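LPG0439 HIT-related domain-containing protein (Legionella pneumophila subsp. pneumophila, PDB 5L0L) is of unknown function but belongs to the HIT-like family, whose members commonly bind nucleotides and act on their phosphates. Local coordinates at the interface of chains A and B. Numbering follows the deposited sequence. Chains: chain A/B, Uncharacterized protein.

Contact 1 and contact 2 are neighbouring patches of one two-fold symmetric interface between identical chains, each a HIT-related piece of a longer membrane protein, the centres of their C-alpha atoms about 7 Å apart. Both use A:Gln107, at the start of strand 107-110, and B:Gly153 in a loop, and the water bridging these two residues is common to both. Contact 1 is chiefly apolar packing of B:Pro152 and B:Glu151 on chain A; contact 2 is a polar network reaching from strand 96-101 to strand 128-134. Symmetry repeats each with the chains exchanged. The arrangement is consistent with a dimer, although the structure alone does not establish one.

Contact 1: the interface of chains A and B. Residues chain A 107-109, 116; chain B 151-153.
The side chain of A:Phe109 meets the loop of chain B along most of its length. Its CB lies beside B:Pro152, 3.7 Å from the carbonyl O of that proline. One step out, ring atom CG has B:Pro152 CD 3.8 Å away, above the ring plane but past the CG-CD1 edge rather than centred on the face, and CD1 touches the same methylene. The opposite flank of the ring meets B:Glu151: A:Phe109 CD2 is 3.4 Å from B:Glu151 CD, the carboxylate carbon, and CE2 is 3.7 Å from OE2. This carboxylate lies beyond the rim, displaced to the same side of the ring as the proline, with the two planes turned 52° apart. Such an approach to ring C-H groups may be mildly favourable electrostatically. The phenylalanine gets there with CG anti to the backbone N (chi1 -172°), while B:Glu151 is extended beyond CG, which carries its carboxylate past the ring.

B:Pro152 is also flanked by A:Thr116 from strand 115-118: proline CG is 3.6 Å from the hydroxyl OG1 and also touches the methyl CG2. No direct polar bond crosses this patch. Instead a water stands 2.7 Å from A:Gln107 OE1 and 2.8 Å from the backbone N of B:Gly153, the N-H pointing almost straight at it (174°). The site thus packs a chain B loop against strands 107-110 and 115-118 of chain A, burying 182 Å² in a possible dimer.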
# COMPACT_ATOMS: atom_id res chain seq x y z
N GLN A 107 -6.34 -12.22 10.20
CA GLN A 107 -6.31 -13.35 9.26
C GLN A 107 -5.60 -14.53 9.91
O GLN A 107 -4.62 -14.35 10.62
CB GLN A 107 -5.63 -12.96 7.96
CG GLN A 107 -6.39 -11.92 7.14
CD GLN A 107 -5.56 -11.18 6.13
OE1 GLN A 107 -4.43 -11.56 5.80
NE2 GLN A 107 -6.10 -10.06 5.65
N SER A 108 -6.10 -15.76 9.70
CA SER A 108 -5.47 -16.93 10.30
C SER A 108 -5.59 -18.13 9.32
O SER A 108 -6.26 -18.05 8.30
CB SER A 108 -6.09 -17.25 11.67
OG SER A 108 -7.47 -17.53 11.50
N PHE A 109 -4.85 -19.19 9.62
CA PHE A 109 -4.76 -20.33 8.76
C PHE A 109 -4.83 -21.61 9.60
O PHE A 109 -4.20 -21.69 10.64
CB PHE A 109 -3.45 -20.31 7.97
CG PHE A 109 -3.35 -21.36 6.92
CD1 PHE A 109 -4.19 -21.34 5.81
CD2 PHE A 109 -2.44 -22.39 7.05
CE1 PHE A 109 -4.12 -22.32 4.84
CE2 PHE A 109 -2.35 -23.37 6.06
CZ PHE A 109 -3.20 -23.34 4.97
N THR A 116 -8.30 -20.56 5.16
CA THR A 116 -7.89 -19.23 5.56
C THR A 116 -9.13 -18.53 6.13
O THR A 116 -10.16 -18.42 5.44
CB THR A 116 -7.34 -18.45 4.35
OG1 THR A 116 -6.16 -19.09 3.83
CG2 THR A 116 -7.01 -17.03 4.73
N GLU B 151 2.24 -18.66 5.75
CA GLU B 151 0.84 -18.86 6.06
C GLU B 151 0.13 -17.56 6.45
O GLU B 151 0.73 -16.73 7.13
CB GLU B 151 0.67 -19.90 7.19
CG GLU B 151 1.00 -21.31 6.69
CD GLU B 151 0.91 -22.37 7.79
OE1 GLU B 151 0.61 -21.97 8.93
OE2 GLU B 151 1.11 -23.57 7.49
N PRO B 152 -1.14 -17.39 6.06
CA PRO B 152 -1.93 -16.24 6.51
C PRO B 152 -1.88 -16.04 8.02
O PRO B 152 -1.85 -17.02 8.77
CB PRO B 152 -3.35 -16.59 6.07
CG PRO B 152 -3.14 -17.43 4.86
CD PRO B 152 -1.93 -18.26 5.17
N GLY B 153 -1.82 -14.77 8.41
CA GLY B 153 -1.56 -14.34 9.79
C GLY B 153 -0.14 -13.90 10.05
O GLY B 153 0.10 -13.07 10.94
O HOH W 1 -2.13 -12.88 6.34

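Contact 2: the interface of chains A and B. Residues chain A 101-104, 107, 118; chain B 96-98, 134, 153-154.
A:Asn104 OD1 is the polar centre of this patch. It accepts a hydrogen bond from the side-chain amide NE2 of B:Gln98 at 2.8 Å and is also bonded to the water shared with A:Gln107 and B:Gly153. The two amides stand 70° apart: OD1 lies almost in the amide plane of B:Gln98, whereas the donor sits well above the carbonyl plane of A:Asn104 (47° out of it). B:Gln98 is extended beyond CG, with CG anti to its own carbonyl carbon (chi1 -66°), which brings NE2 within 3.0 Å of A:Leu102 O as well; that second bond is weak.

Behind the glutamine, B:Arg134 orients the amide. Its NH2 donates to B:Gln98 OE1 at 3.0 Å, in the guanidinium plane, leaving NE2 turned toward chain A. NH1 and NH2 together grip the carbonyl O of B:Leu154, at 2.9 Å from NH1, tying the loop to the same arginine. NH2 also passes 3.1 Å from A:Asn104 OD1, but its N-H points away and no bond forms; its charge may nevertheless polarise that oxygen. Separate waters link A:Asn104 ND2 to B:Gln98 OE1 and A:Leu102 O to B:Val97 O.

Apolar packing borders the network. B:Ile96 CD1 meets A:Ile118 CD1 tip to tip at 3.4 Å, a tight contact, and also lies 3.7 Å from A:Gln107 CD. In the fold, strand 96-101 of chain B faces the end of its chain A counterpart and 3-10 helix 104-106, backed by B:Arg134 at the end of strand 128-134, which holds a His-X-His sequence resembling part of the HIT histidine motif.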
# COMPACT_ATOMS: atom_id res chain seq x y z
N GLN A 101 -1.37 -2.18 2.84
CA GLN A 101 -2.63 -2.86 3.18
C GLN A 101 -2.30 -4.33 3.45
O GLN A 101 -1.81 -5.06 2.55
CB GLN A 101 -3.64 -2.75 2.06
CG GLN A 101 -4.93 -3.54 2.33
CD GLN A 101 -6.02 -3.25 1.32
OE1 GLN A 101 -6.55 -4.20 0.67
NE2 GLN A 101 -6.26 -2.03 1.06
N LEU A 102 -2.51 -4.76 4.68
CA LEU A 102 -2.08 -6.08 5.12
C LEU A 102 -3.27 -6.85 5.67
O LEU A 102 -3.85 -7.66 4.96
CB LEU A 102 -0.91 -5.99 6.11
CG LEU A 102 0.36 -5.29 5.64
CD1 LEU A 102 1.46 -5.37 6.71
CD2 LEU A 102 0.92 -5.82 4.33
N GLY A 103 -3.64 -6.58 6.91
CA GLY A 103 -4.70 -7.35 7.57
C GLY A 103 -4.25 -8.63 8.27
O GLY A 103 -5.13 -9.43 8.66
N ASN A 104 -2.94 -8.83 8.48
CA ASN A 104 -2.45 -10.07 9.07
C ASN A 104 -3.04 -10.35 10.46
O ASN A 104 -3.27 -11.52 10.84
CB ASN A 104 -0.95 -10.06 9.21
CG ASN A 104 -0.24 -9.96 7.87
OD1 ASN A 104 -0.61 -10.63 6.89
ND2 ASN A 104 0.73 -9.09 7.82
N GLN A 107 -6.34 -12.22 10.20
CA GLN A 107 -6.31 -13.35 9.26
C GLN A 107 -5.60 -14.53 9.91
O GLN A 107 -4.62 -14.35 10.62
CB GLN A 107 -5.63 -12.96 7.96
CG GLN A 107 -6.39 -11.92 7.14
CD GLN A 107 -5.56 -11.18 6.13
OE1 GLN A 107 -4.43 -11.56 5.80
NE2 GLN A 107 -6.10 -10.06 5.65
N ILE A 118 -10.97 -15.18 7.78
CA ILE A 118 -10.92 -13.70 7.75
C ILE A 118 -11.81 -13.21 8.88
O ILE A 118 -13.04 -13.42 8.85
CB ILE A 118 -11.47 -13.15 6.43
CG1 ILE A 118 -10.76 -13.76 5.22
CG2 ILE A 118 -11.40 -11.60 6.39
CD1 ILE A 118 -9.28 -13.58 5.22
N ILE B 96 -6.47 -13.32 -0.69
CA ILE B 96 -6.44 -12.09 0.12
C ILE B 96 -5.44 -11.16 -0.56
O ILE B 96 -4.30 -11.59 -0.83
CB ILE B 96 -5.92 -12.38 1.52
CG1 ILE B 96 -6.91 -13.24 2.29
CG2 ILE B 96 -5.65 -11.08 2.29
CD1 ILE B 96 -6.29 -13.79 3.57
N VAL B 97 -5.80 -9.91 -0.81
CA VAL B 97 -4.85 -8.98 -1.43
C VAL B 97 -4.07 -8.20 -0.37
O VAL B 97 -4.67 -7.71 0.62
CB VAL B 97 -5.52 -8.05 -2.44
CG1 VAL B 97 -6.29 -6.97 -1.79
CG2 VAL B 97 -4.47 -7.43 -3.39
N GLN B 98 -2.78 -8.04 -0.59
CA GLN B 98 -1.95 -7.18 0.22
C GLN B 98 -1.11 -6.33 -0.73
O GLN B 98 -0.82 -6.75 -1.84
CB GLN B 98 -1.05 -8.02 1.16
CG GLN B 98 -1.84 -8.78 2.19
CD GLN B 98 -1.01 -9.43 3.28
OE1 GLN B 98 0.12 -9.83 3.07
NE2 GLN B 98 -1.61 -9.57 4.46
N ARG B 134 -2.46 -13.68 -0.49
CA ARG B 134 -2.30 -14.58 0.65
C ARG B 134 -3.39 -15.67 0.65
O ARG B 134 -4.54 -15.45 0.24
CB ARG B 134 -2.34 -13.82 1.98
CG ARG B 134 -1.34 -12.64 2.09
CD ARG B 134 0.11 -13.09 1.99
NE ARG B 134 0.49 -13.97 3.10
CZ ARG B 134 0.78 -13.57 4.34
NH1 ARG B 134 1.04 -14.48 5.27
NH2 ARG B 134 0.84 -12.27 4.69
N GLY B 153 -1.82 -14.77 8.41
CA GLY B 153 -1.56 -14.34 9.79
C GLY B 153 -0.14 -13.90 10.05
O GLY B 153 0.10 -13.07 10.94
N LEU B 154 0.81 -14.45 9.30
CA LEU B 154 2.22 -14.05 9.40
C LEU B 154 2.56 -12.91 8.43
O LEU B 154 1.95 -12.77 7.38
CB LEU B 154 3.12 -15.24 9.05
CG LEU B 154 2.88 -16.48 9.95
CD1 LEU B 154 3.70 -17.65 9.48
CD2 LEU B 154 3.24 -16.15 11.38
O HOH W 2 2.10 -9.21 5.21
O HOH W 3 -2.13 -12.88 6.34
O HOH W 4 -5.94 -7.14 2.83